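DUTPase (Streptococcus mutans, PDB 3H6X) catalyses the hydrolysis of dUTP to dUMP and diphosphate as a trimeric enzyme with jelly-roll beta-barrel subunits. Local coordinates at the interface of chains A and B. Coordinates in Å, arbitrary orientation; residue numbers count along the deposited sequence, not the author numbering. Chains: chain A/B, dUTPase.

The interface of chains A and B. Residues chain A 63, 82, 84; chain B 28, 65, 121, 123.
B:Phe65 meets chain A along one side of its ring, where A:Tyr63, A:Val82 and A:Val84 are set around the rim. This apolar patch belongs to a subunit interface of the dUTPase trimer. Strand 60-66 of both copies takes part, but with different residues, tyrosine from A and phenylalanine from B; the contact is not a two-fold one, and around the trimer each copy can supply both residues.

The tight part lies around the phenyl ring, a flat apolar group with rim enough for several partners. Its CE2–CZ edge meets the CE1–CZ edge of the phenol, with B:Phe65 CE2 3.6 Å from A:Tyr63 CE1; the side chains approach roughly perpendicular, while their ring planes are tilted by about 45°, too much for a parallel stack. Tyrosine suits its place by its length: the rigid ring passes the phenyl and carries its tip on to B:Val123. There the phenol oxygen OH of A:Tyr63 comes 3.2 Å from B:Val123 CG1, a close, non-bonding approach on which nothing should rest. B:Val123 also braces the phenyl within its own chain, placing CG2 at the ring edge, in plane. A:Val82 packs at the opposite edge, CD1–CE1, on the same side of the ring as the tyrosine, its CB 3.6 Å from B:Phe65 CD1. Beta-branching puts two methyls close to the strand, which suits packing against a flat ring. A:Val84 sends CG2 toward the base of the ring, 3.9 Å from B:Phe65 CD2; its CG1, anti to the backbone N (chi1 180°), points away toward B:Gln121.

That glutamine begins the looser side. Its flat amide runs antiparallel alongside A:Val84, offering OE1 and NE2 to methyls with which neither can bond; NE2 stays 3.8 Å from A:Val84 CG2. No hydrogen bond crosses the patch, so shape and burial do the work. Slacker still is B:Ala28, which hides little surface: its small CB stops 4.4 Å from A:Val84 CG1.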
# COMPACT_ATOMS: atom_id res chain seq x y z
N TYR A 63 9.69 1.34 0.90
CA TYR A 63 8.39 1.35 0.23
C TYR A 63 8.18 2.70 -0.44
O TYR A 63 8.49 3.74 0.15
CB TYR A 63 7.25 1.16 1.22
CG TYR A 63 7.19 -0.22 1.83
CD1 TYR A 63 7.17 -1.35 1.04
CD2 TYR A 63 7.13 -0.39 3.20
CE1 TYR A 63 7.11 -2.62 1.59
CE2 TYR A 63 7.06 -1.67 3.76
CZ TYR A 63 7.05 -2.77 2.94
OH TYR A 63 6.97 -4.03 3.48
N VAL A 82 1.95 0.22 -4.21
CA VAL A 82 3.11 0.39 -3.35
C VAL A 82 4.30 -0.18 -4.07
O VAL A 82 4.28 -1.33 -4.51
CB VAL A 82 2.97 -0.39 -2.03
CG1 VAL A 82 4.23 -0.21 -1.18
CG2 VAL A 82 1.73 0.07 -1.28
N VAL A 84 7.87 -1.74 -4.00
CA VAL A 84 8.65 -2.45 -2.99
C VAL A 84 10.09 -2.53 -3.48
O VAL A 84 10.40 -3.32 -4.36
CB VAL A 84 8.10 -3.87 -2.73
CG1 VAL A 84 8.94 -4.61 -1.67
CG2 VAL A 84 6.64 -3.79 -2.27
N ALA B 28 12.57 -8.24 0.37
CA ALA B 28 11.69 -8.08 1.51
C ALA B 28 10.53 -9.06 1.42
O ALA B 28 10.01 -9.51 2.44
CB ALA B 28 11.14 -6.68 1.54
N PHE B 65 1.45 -7.16 -1.22
CA PHE B 65 1.58 -6.10 -2.21
C PHE B 65 1.50 -6.66 -3.61
O PHE B 65 1.86 -7.81 -3.87
CB PHE B 65 2.93 -5.35 -2.06
CG PHE B 65 3.12 -4.73 -0.71
CD1 PHE B 65 2.43 -3.58 -0.35
CD2 PHE B 65 4.00 -5.29 0.20
CE1 PHE B 65 2.62 -3.01 0.91
CE2 PHE B 65 4.19 -4.73 1.44
CZ PHE B 65 3.51 -3.58 1.80
N GLN B 121 3.31 -10.24 -3.50
CA GLN B 121 4.43 -10.48 -2.60
C GLN B 121 4.03 -10.17 -1.16
O GLN B 121 3.36 -9.18 -0.89
CB GLN B 121 5.64 -9.66 -3.00
CG GLN B 121 5.40 -8.18 -3.09
CD GLN B 121 6.57 -7.47 -3.79
OE1 GLN B 121 7.71 -7.71 -3.46
NE2 GLN B 121 6.27 -6.60 -4.74
N VAL B 123 5.10 -9.41 2.83
CA VAL B 123 6.15 -8.92 3.71
C VAL B 123 5.67 -8.95 5.16
O VAL B 123 4.59 -8.44 5.46
CB VAL B 123 6.56 -7.47 3.35
CG1 VAL B 123 7.72 -7.01 4.23
CG2 VAL B 123 6.92 -7.36 1.86